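Local coordinates for protein carbohydrate esterase family 2 (CE2) (PDB 4XVH) that probably removes acetyl groups from xylan and related plant polysaccharides, pairing a GDSL-type hydrolase domain with a beta-sandwich carbohydrate-binding domain, at residues 1-9 with 18-26; 212-220 with 263-274. One frame throughout, in Å; residues are numbered along the deposited sequence.

Contact 1: residues 1-9 with 18-26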
loop_
_atom_site.group_PDB
_atom_site.type_symbol
_atom_site.label_atom_id
_atom_site.label_comp_id
_atom_site.label_asym_id
_atom_site.label_seq_id
_atom_site.Cartn_x
_atom_site.Cartn_y
_atom_site.Cartn_z
ATOM N N SER A 1 25.806 0.060 2.563
ATOM C CA SER A 1 24.855 -0.930 3.063
ATOM C C SER A 1 23.423 -0.623 2.566
ATOM O O SER A 1 22.874 0.458 2.786
ATOM C CB SER A 1 24.905 -0.988 4.593
ATOM O OG SER A 1 24.250 -2.142 5.091
ATOM N N VAL A 2 22.845 -1.581 1.859
ATOM C CA VAL A 2 21.518 -1.420 1.285
ATOM C C VAL A 2 20.478 -1.465 2.382
ATOM O O VAL A 2 20.619 -2.256 3.314
ATOM C CB VAL A 2 21.237 -2.529 0.288
ATOM C CG1 VAL A 2 19.948 -2.267 -0.449
ATOM C CG2 VAL A 2 22.418 -2.666 -0.679
ATOM N N ARG A 3 19.435 -0.646 2.310
ATOM C CA ARG A 3 18.348 -0.924 3.226
ATOM C C ARG A 3 17.076 -1.249 2.473
ATOM O O ARG A 3 16.786 -0.701 1.392
ATOM C CB ARG A 3 18.165 0.209 4.236
ATOM C CG ARG A 3 17.356 1.378 3.862
ATOM C CD ARG A 3 17.336 2.360 5.079
ATOM N NE ARG A 3 16.706 3.622 4.710
ATOM C CZ ARG A 3 15.422 3.906 4.901
ATOM N NH1 ARG A 3 14.611 3.040 5.505
ATOM N NH2 ARG A 3 14.955 5.074 4.488
ATOM N N TYR A 4 16.372 -2.231 3.018
ATOM C CA TYR A 4 15.118 -2.679 2.446
ATOM C C TYR A 4 13.980 -1.784 2.898
ATOM O O TYR A 4 13.904 -1.399 4.068
ATOM C CB TYR A 4 14.862 -4.125 2.821
ATOM C CG TYR A 4 15.805 -5.017 2.066
ATOM C CD1 TYR A 4 17.099 -5.210 2.533
ATOM C CD2 TYR A 4 15.435 -5.604 0.845
ATOM C CE1 TYR A 4 17.994 -5.994 1.856
ATOM C CE2 TYR A 4 16.335 -6.398 0.144
ATOM C CZ TYR A 4 17.618 -6.585 0.663
ATOM O OH TYR A 4 18.562 -7.372 0.031
ATOM N N LEU A 5 13.097 -1.491 1.954
ATOM C CA LEU A 5 11.947 -0.650 2.184
ATOM C C LEU A 5 10.680 -1.489 2.279
ATOM O O LEU A 5 10.457 -2.369 1.446
ATOM C CB LEU A 5 11.823 0.366 1.047
ATOM C CG LEU A 5 13.108 1.159 0.814
ATOM C CD1 LEU A 5 12.997 2.103 -0.399
ATOM C CD2 LEU A 5 13.429 1.944 2.075
ATOM N N GLY A 6 9.859 -1.222 3.292
ATOM C CA GLY A 6 8.609 -1.947 3.434
ATOM C C GLY A 6 8.828 -3.320 4.048
ATOM O O GLY A 6 9.931 -3.637 4.516
ATOM N N ARG A 7 7.784 -4.149 4.023
ATOM C CA ARG A 7 7.844 -5.440 4.663
ATOM C C ARG A 7 8.444 -6.451 3.682
ATOM O O ARG A 7 7.773 -6.864 2.732
ATOM C CB ARG A 7 6.451 -5.870 5.124
ATOM C CG ARG A 7 6.407 -7.197 5.894
ATOM C CD ARG A 7 4.968 -7.591 6.196
ATOM N NE ARG A 7 4.357 -6.726 7.205
ATOM C CZ ARG A 7 3.215 -7.030 7.816
ATOM N NH1 ARG A 7 2.592 -8.172 7.485
ATOM N NH2 ARG A 7 2.702 -6.227 8.762
ATOM N N VAL A 8 9.719 -6.804 3.888
ATOM C CA VAL A 8 10.421 -7.719 2.982
ATOM C C VAL A 8 11.048 -8.844 3.784
ATOM O O VAL A 8 11.847 -8.601 4.675
ATOM C CB VAL A 8 11.497 -7.004 2.156
ATOM C CG1 VAL A 8 12.296 -7.997 1.260
ATOM C CG2 VAL A 8 10.844 -5.904 1.282
ATOM N N ASN A 9 10.657 -10.075 3.478
ATOM C CA ASN A 9 11.203 -11.226 4.194
ATOM C C ASN A 9 12.684 -11.373 3.861
ATOM O O ASN A 9 13.030 -11.647 2.725
ATOM C CB ASN A 9 10.428 -12.486 3.815
ATOM C CG ASN A 9 10.804 -13.703 4.655
ATOM O OD1 ASN A 9 11.840 -13.744 5.329
ATOM N ND2 ASN A 9 9.955 -14.723 4.581
ATOM N N PRO A 18 3.133 -4.114 -2.311
ATOM C CA PRO A 18 3.318 -2.861 -3.045
ATOM C C PRO A 18 4.238 -1.934 -2.277
ATOM O O PRO A 18 4.204 -1.928 -1.038
ATOM C CB PRO A 18 1.902 -2.255 -3.100
ATOM C CG PRO A 18 0.974 -3.429 -2.907
ATOM C CD PRO A 18 1.726 -4.311 -1.919
ATOM N N GLY A 19 5.047 -1.165 -2.997
ATOM C CA GLY A 19 5.878 -0.152 -2.354
ATOM C C GLY A 19 7.179 -0.705 -1.818
ATOM O O GLY A 19 8.055 0.086 -1.449
ATOM N N THR A 20 7.335 -2.036 -1.765
ATOM C CA THR A 20 8.580 -2.567 -1.195
ATOM C C THR A 20 9.765 -2.350 -2.140
ATOM O O THR A 20 9.597 -2.211 -3.359
ATOM C CB THR A 20 8.479 -4.065 -0.868
ATOM O OG1 THR A 20 7.989 -4.775 -2.008
ATOM C CG2 THR A 20 7.535 -4.266 0.355
ATOM N N GLY A 21 10.976 -2.349 -1.597
ATOM C CA GLY A 21 12.122 -2.073 -2.446
ATOM C C GLY A 21 13.405 -1.848 -1.693
ATOM O O GLY A 21 13.603 -2.429 -0.619
ATOM N N VAL A 22 14.305 -1.046 -2.257
ATOM C CA VAL A 22 15.621 -0.871 -1.629
ATOM C C VAL A 22 16.107 0.551 -1.825
ATOM O O VAL A 22 15.717 1.234 -2.801
ATOM C CB VAL A 22 16.687 -1.847 -2.193
ATOM C CG1 VAL A 22 16.356 -3.314 -1.850
ATOM C CG2 VAL A 22 16.864 -1.655 -3.719
ATOM N N SER A 23 16.917 1.023 -0.885
ATOM C CA SER A 23 17.536 2.331 -0.989
ATOM C C SER A 23 19.026 2.193 -0.702
ATOM O O SER A 23 19.409 1.511 0.258
ATOM C CB SER A 23 16.875 3.323 -0.009
ATOM O OG SER A 23 17.708 4.451 0.258
ATOM N N PHE A 24 19.870 2.835 -1.493
ATOM C CA PHE A 24 21.300 2.783 -1.224
ATOM C C PHE A 24 21.973 3.967 -1.893
ATOM O O PHE A 24 21.320 4.760 -2.596
ATOM C CB PHE A 24 21.906 1.433 -1.680
ATOM C CG PHE A 24 21.771 1.136 -3.173
ATOM C CD1 PHE A 24 20.654 0.481 -3.669
ATOM C CD2 PHE A 24 22.799 1.469 -4.058
ATOM C CE1 PHE A 24 20.541 0.191 -5.047
ATOM C CE2 PHE A 24 22.707 1.194 -5.442
ATOM C CZ PHE A 24 21.578 0.548 -5.935
ATOM N N ALA A 25 23.261 4.131 -1.629
ATOM C CA ALA A 25 24.013 5.173 -2.296
ATOM C C ALA A 25 25.351 4.583 -2.696
ATOM O O ALA A 25 25.841 3.639 -2.053
ATOM C CB ALA A 25 24.184 6.387 -1.391
ATOM N N PHE A 26 25.936 5.105 -3.767
ATOM C CA PHE A 26 27.233 4.621 -4.184
ATOM C C PHE A 26 28.041 5.776 -4.753
ATOM O O PHE A 26 27.498 6.847 -5.069
ATOM C CB PHE A 26 27.101 3.495 -5.221
ATOM C CG PHE A 26 26.579 3.955 -6.562
ATOM C CD1 PHE A 26 25.215 4.162 -6.762
ATOM C CD2 PHE A 26 27.441 4.156 -7.624
ATOM C CE1 PHE A 26 24.728 4.578 -7.983
ATOM C CE2 PHE A 26 26.965 4.581 -8.857
ATOM C CZ PHE A 26 25.613 4.793 -9.045
#
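Tyr4 and Val22 stand side by side across an antiparallel pair of strands, pointing the same way, and their contact shows how one sheet edge can present a different chemistry on each face. They form the non-hydrogen-bonded pair between the bonded pairs Arg3-Ser23 and Leu5-Gly21. Tyr4 CD2 lies 3.7 Å from Val22 CG1, the ring running alongside the methyl. Val2, two residues before Tyr4, lays its branch obliquely over the same valine, with CG1 3.7 Å from Val22 CB; its chi1 of -172° swings that methyl away from the backbone N and over the partner strand. Val2 touches Ile95 and Val22 touches Leu92, both on strand 88-97 of the second sheet of the jelly-roll sandwich, so this face looks toward that sheet, with Val22 buried and Val2 nearer the margin.

The face bearing Arg3 and Leu5 is built otherwise. Leu5 reaches across Gly21, setting CD1 3.7 Å from the Val22 carbonyl O, while CD2 lies 3.7 Å above one face of the Arg3 guanidinium, offset toward its rim. Arg3 NH1 makes a salt bridge with Asp155, at the start of strand 155-160 in the hydrolase domain. Between the two faces, four backbone hydrogen bonds join the strands, among them Arg3 N to Ser23 O at 3.0 Å, almost straight at 175°. Past Gly6 the contact passes to Thr20, whose OG1 turns back to Trp17 O; Thr20 CG2 then abuts Arg7 O at 3.5 Å, and Val8 CG2 lies against Thr20 CB.

The chemistry implies a division of labour: main-chain bonds fix the short N-terminal strand 3-5, Val2 and Tyr4 pack against Val22 of its own domain, and the leucine-backed arginine carries a charge pair across to the neighbouring one.

Contact 2: residues 212-220 with 263-274; sequences LGTNDFGYL and WPTAADAQKTTQ. With PEU (2,5,8,11,14,17,20,23,26,29,32,35,38,41,44,47,50,53,56,59,62,65,68,71,74,77,80-heptacosaoxadooctacontan-82-ol), chain C.
Phe217 lies along helix 270-285, against Gln270, Thr273 and Gln274, and illustrates how one aromatic ring can bind a short turn to a helix through successive atoms. Its CB passes the Gln270 amide, CD2 comes beside Gln270 CB, and CE2 sits 3.6 Å from Gln270 O. At the ring edge, in its plane, CE2 also meets Thr273 CG2 at 3.9 Å. The tip, CZ, presses against Gln274 CA at 3.6 Å, and CE1 returns along Gln274 CB.

Both glutamines reach back past the ring. Gln270 runs opposite to Phe217, its amide turned 80° from the ring, and gives a weak hydrogen bond from NE2 to Phe217 O (3.0 Å). In Gln274, CG lies opposite the backbone N (chi1 -173°) and the extended chain carries NE2 to a long, weak bond with Leu212 O, while OE1 is held by Ser256 N. Farther out, Tyr219 OH donates to Asp268 OD2, though the 2.4 Å separation is doubtful as a true length. Thr265 OG1 donates to the same oxygen from above the carboxylate plane, and Pro264 CG lies 3.8 Å from Tyr219 CE1.

On the turn, Gly213 to Asp216 read Gly-Thr-Asn-Asp, consistent with the third conserved block of SGNH hydrolases, whose asparagine helps form the oxyanion hole. In the crystal Asn215 ND2 donates to OAW of the bound polyether at 2.9 Å, and Gly163 N bonds the same ligand.

The turn directly follows strand 207-211, the middle strand of the five-stranded parallel sheet; helix 270-285 comes after strand 250-254, its neighbour in that sheet, and leads on to the outermost strand 289-292.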
loop_
_atom_site.group_PDB
_atom_site.type_symbol
_atom_site.label_atom_id
_atom_site.label_comp_id
_atom_site.label_asym_id
_atom_site.label_seq_id
_atom_site.Cartn_x
_atom_site.Cartn_y
_atom_site.Cartn_z
ATOM N N LEU A 212 -10.547 -0.238 4.318
ATOM C CA LEU A 212 -11.184 -1.476 3.905
ATOM C C LEU A 212 -12.698 -1.346 4.006
ATOM O O LEU A 212 -13.213 -0.691 4.936
ATOM C CB LEU A 212 -10.726 -2.637 4.789
ATOM C CG LEU A 212 -9.272 -3.064 4.660
ATOM C CD1 LEU A 212 -8.971 -4.023 5.816
ATOM C CD2 LEU A 212 -9.074 -3.770 3.306
ATOM N N GLY A 213 -13.405 -1.977 3.074
ATOM C CA GLY A 213 -14.866 -1.956 3.107
ATOM C C GLY A 213 -15.450 -1.797 1.714
ATOM O O GLY A 213 -16.608 -2.117 1.488
ATOM N N THR A 214 -14.665 -1.278 0.773
ATOM C CA THR A 214 -15.177 -1.158 -0.590
ATOM C C THR A 214 -15.636 -2.540 -1.084
ATOM O O THR A 214 -16.740 -2.682 -1.606
ATOM C CB THR A 214 -14.133 -0.582 -1.539
ATOM O OG1 THR A 214 -13.749 0.709 -1.070
ATOM C CG2 THR A 214 -14.692 -0.481 -2.982
ATOM N N ASN A 215 -14.810 -3.562 -0.899
ATOM C CA ASN A 215 -15.208 -4.910 -1.313
ATOM C C ASN A 215 -16.296 -5.541 -0.433
ATOM O O ASN A 215 -17.182 -6.256 -0.939
ATOM C CB ASN A 215 -13.959 -5.801 -1.361
ATOM C CG ASN A 215 -12.971 -5.321 -2.425
ATOM O OD1 ASN A 215 -13.328 -5.215 -3.586
ATOM N ND2 ASN A 215 -11.768 -4.964 -2.015
ATOM N N ASP A 216 -16.250 -5.272 0.869
ATOM C CA ASP A 216 -17.223 -5.865 1.788
ATOM C C ASP A 216 -18.648 -5.443 1.414
ATOM O O ASP A 216 -19.617 -6.227 1.498
ATOM C CB ASP A 216 -16.912 -5.444 3.240
ATOM C CG ASP A 216 -15.488 -5.800 3.652
ATOM O OD1 ASP A 216 -14.558 -5.199 3.093
ATOM O OD2 ASP A 216 -15.312 -6.693 4.511
ATOM N N PHE A 217 -18.771 -4.184 0.996
ATOM C CA PHE A 217 -20.089 -3.623 0.719
ATOM C C PHE A 217 -20.683 -4.085 -0.612
ATOM O O PHE A 217 -21.886 -4.027 -0.815
ATOM C CB PHE A 217 -20.017 -2.103 0.790
ATOM C CG PHE A 217 -20.347 -1.570 2.163
ATOM C CD1 PHE A 217 -19.403 -1.576 3.175
ATOM C CD2 PHE A 217 -21.602 -1.095 2.442
ATOM C CE1 PHE A 217 -19.732 -1.093 4.448
ATOM C CE2 PHE A 217 -21.926 -0.611 3.702
ATOM C CZ PHE A 217 -20.982 -0.606 4.693
ATOM N N GLY A 218 -19.852 -4.570 -1.518
ATOM C CA GLY A 218 -20.391 -5.100 -2.769
ATOM C C GLY A 218 -21.326 -6.272 -2.537
ATOM O O GLY A 218 -20.994 -7.171 -1.753
ATOM N N TYR A 219 -22.481 -6.289 -3.218
ATOM C CA TYR A 219 -23.416 -7.394 -3.037
ATOM C C TYR A 219 -24.322 -7.647 -4.251
ATOM O O TYR A 219 -24.811 -8.775 -4.438
ATOM C CB TYR A 219 -24.297 -7.151 -1.801
ATOM C CG TYR A 219 -25.412 -6.143 -2.053
ATOM C CD1 TYR A 219 -25.215 -4.778 -1.853
ATOM C CD2 TYR A 219 -26.645 -6.563 -2.515
ATOM C CE1 TYR A 219 -26.228 -3.869 -2.116
ATOM C CE2 TYR A 219 -27.662 -5.669 -2.781
ATOM C CZ TYR A 219 -27.455 -4.332 -2.586
ATOM O OH TYR A 219 -28.494 -3.482 -2.861
ATOM N N LEU A 220 -24.559 -6.606 -5.050
ATOM C CA LEU A 220 -25.671 -6.620 -6.009
ATOM C C LEU A 220 -25.642 -7.825 -6.933
ATOM O O LEU A 220 -24.656 -8.054 -7.634
ATOM C CB LEU A 220 -25.671 -5.338 -6.841
ATOM C CG LEU A 220 -26.793 -5.281 -7.891
ATOM C CD1 LEU A 220 -28.136 -5.050 -7.222
ATOM C CD2 LEU A 220 -26.468 -4.201 -8.921
ATOM N N TRP A 263 -25.458 4.362 -5.420
ATOM C CA TRP A 263 -25.256 3.061 -6.037
ATOM C C TRP A 263 -25.056 2.017 -4.952
ATOM O O TRP A 263 -24.392 2.293 -3.950
ATOM C CB TRP A 263 -24.036 3.065 -6.971
ATOM C CG TRP A 263 -23.627 1.665 -7.396
ATOM C CD1 TRP A 263 -22.801 0.783 -6.715
ATOM C CD2 TRP A 263 -24.045 0.983 -8.575
ATOM N NE1 TRP A 263 -22.694 -0.398 -7.410
ATOM C CE2 TRP A 263 -23.439 -0.299 -8.559
ATOM C CE3 TRP A 263 -24.865 1.331 -9.648
ATOM C CZ2 TRP A 263 -23.629 -1.222 -9.580
ATOM C CZ3 TRP A 263 -25.054 0.413 -10.662
ATOM C CH2 TRP A 263 -24.440 -0.852 -10.623
ATOM N N PRO A 264 -25.609 0.807 -5.152
ATOM C CA PRO A 264 -26.486 0.384 -6.267
ATOM C C PRO A 264 -27.864 1.031 -6.227
ATOM O O PRO A 264 -28.519 1.190 -7.268
ATOM C CB PRO A 264 -26.644 -1.127 -6.062
ATOM C CG PRO A 264 -25.620 -1.536 -5.067
ATOM C CD PRO A 264 -25.265 -0.311 -4.253
ATOM N N THR A 265 -28.318 1.358 -5.021
ATOM C CA THR A 265 -29.619 1.971 -4.832
ATOM C C THR A 265 -29.477 3.054 -3.775
ATOM O O THR A 265 -28.541 3.030 -2.982
ATOM C CB THR A 265 -30.733 0.946 -4.383
ATOM O OG1 THR A 265 -30.490 0.474 -3.046
ATOM C CG2 THR A 265 -30.840 -0.250 -5.348
ATOM N N ALA A 266 -30.407 3.997 -3.767
ATOM C CA ALA A 266 -30.421 5.054 -2.767
ATOM C C ALA A 266 -30.689 4.457 -1.386
ATOM O O ALA A 266 -30.095 4.876 -0.386
ATOM C CB ALA A 266 -31.470 6.094 -3.111
ATOM N N ALA A 267 -31.569 3.460 -1.348
ATOM C CA ALA A 267 -31.933 2.794 -0.099
ATOM C C ALA A 267 -30.730 2.193 0.636
ATOM O O ALA A 267 -30.673 2.211 1.869
ATOM C CB ALA A 267 -32.953 1.710 -0.377
ATOM N N ASP A 268 -29.791 1.625 -0.123
ATOM C CA ASP A 268 -28.595 1.032 0.456
ATOM C C ASP A 268 -27.769 2.062 1.212
ATOM O O ASP A 268 -27.090 1.711 2.175
ATOM C CB ASP A 268 -27.718 0.401 -0.627
ATOM C CG ASP A 268 -28.223 -0.963 -1.090
ATOM O OD1 ASP A 268 -28.412 -1.868 -0.238
ATOM O OD2 ASP A 268 -28.409 -1.126 -2.320
ATOM N N ALA A 269 -27.799 3.315 0.749
ATOM C CA ALA A 269 -26.962 4.400 1.290
ATOM C C ALA A 269 -25.593 3.896 1.721
ATOM O O ALA A 269 -25.178 4.102 2.865
ATOM C CB ALA A 269 -27.665 5.089 2.487
ATOM N N GLN A 270 -24.885 3.230 0.813
ATOM C CA GLN A 270 -23.688 2.496 1.204
ATOM C C GLN A 270 -22.597 3.368 1.884
ATOM O O GLN A 270 -21.987 2.947 2.892
ATOM C CB GLN A 270 -23.106 1.773 -0.020
ATOM C CG GLN A 270 -23.980 0.648 -0.524
ATOM C CD GLN A 270 -23.191 -0.325 -1.367
ATOM O OE1 GLN A 270 -22.220 0.057 -2.050
ATOM N NE2 GLN A 270 -23.566 -1.594 -1.296
ATOM N N LYS A 271 -22.366 4.571 1.360
ATOM C CA LYS A 271 -21.292 5.428 1.871
ATOM C C LYS A 271 -21.594 5.942 3.279
ATOM O O LYS A 271 -20.747 5.927 4.165
ATOM C CB LYS A 271 -21.055 6.602 0.930
ATOM C CG LYS A 271 -19.914 7.545 1.343
ATOM C CD LYS A 271 -18.587 6.806 1.615
ATOM C CE LYS A 271 -17.407 7.795 1.729
ATOM N NZ LYS A 271 -17.048 8.346 0.388
ATOM N N THR A 272 -22.809 6.418 3.478
ATOM C CA THR A 272 -23.230 6.824 4.823
ATOM C C THR A 272 -23.218 5.621 5.774
ATOM O O THR A 272 -22.753 5.727 6.900
ATOM C CB THR A 272 -24.617 7.464 4.773
ATOM O OG1 THR A 272 -24.514 8.685 4.026
ATOM C CG2 THR A 272 -25.171 7.754 6.186
ATOM N N THR A 273 -23.722 4.475 5.321
ATOM C CA THR A 273 -23.736 3.267 6.155
ATOM C C THR A 273 -22.301 2.883 6.595
ATOM O O THR A 273 -22.064 2.598 7.780
ATOM C CB THR A 273 -24.393 2.087 5.422
ATOM O OG1 THR A 273 -25.748 2.429 5.098
ATOM C CG2 THR A 273 -24.415 0.842 6.303
ATOM N N GLN A 274 -21.353 2.881 5.650
ATOM C CA GLN A 274 -19.952 2.577 5.983
ATOM C C GLN A 274 -19.370 3.620 6.917
ATOM O O GLN A 274 -18.621 3.295 7.839
ATOM C CB GLN A 274 -19.057 2.511 4.744
ATOM C CG GLN A 274 -17.630 2.015 5.076
ATOM C CD GLN A 274 -16.594 2.430 4.054
ATOM O OE1 GLN A 274 -16.781 3.410 3.318
ATOM N NE2 GLN A 274 -15.483 1.671 3.992
HETATM C CAA PEU C . 0.856 -14.964 -10.919
HETATM O OAB PEU C . -0.458 -14.809 -11.484
HETATM C CAC PEU C . -1.319 -15.995 -11.272
HETATM C CAD PEU C . -2.794 -16.032 -11.823
HETATM O OAE PEU C . -2.878 -15.899 -13.262
HETATM C CAF PEU C . -2.397 -14.614 -13.770
HETATM C CAG PEU C . -3.203 -13.318 -13.580
HETATM O OAH PEU C . -3.583 -12.936 -12.249
HETATM C CAI PEU C . -4.175 -11.607 -12.240
HETATM C CAJ PEU C . -4.848 -11.263 -10.905
HETATM O OAK PEU C . -5.376 -9.910 -10.928
HETATM C CAL PEU C . -6.364 -9.766 -9.886
HETATM C CAM PEU C . -7.004 -8.384 -9.822
HETATM O OAN PEU C . -8.094 -8.574 -8.897
HETATM C CAO PEU C . -8.950 -7.420 -8.742
HETATM C CAP PEU C . -10.175 -8.138 -8.214
HETATM O OAQ PEU C . -11.454 -7.561 -7.851
HETATM C CAR PEU C . -12.151 -6.730 -8.831
HETATM C CAS PEU C . -11.718 -5.266 -9.096
HETATM O OAT PEU C . -11.865 -4.370 -7.923
HETATM C CAU PEU C . -11.060 -4.696 -6.750
HETATM C CAV PEU C . -11.316 -3.713 -5.587
HETATM O OAW PEU C . -10.541 -3.922 -4.379
#

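How the contacts relate
The chain opens with contact 1, where residues 1-9 and 18-26 close a short local loop of eight residues and set strand 3-5 on the antiparallel sheet of the beta sandwich. It then completes that domain and enters the parallel sheet of the hydrolase. Contact 2 begins only afterwards, closing a longer loop of 42 residues that contains helix 228-243 and strand 250-254. The two loops lie in series, neither nested nor crossed. The centres of contact 1 and contact 2 are about 37 Å apart, and the two lie on opposite sides of the chain's centre. Contact 1 lies where the sandwich meets the hydrolase, whereas contact 2 joins the ligand-pocket turn to helix 270-285 within the hydrolase itself.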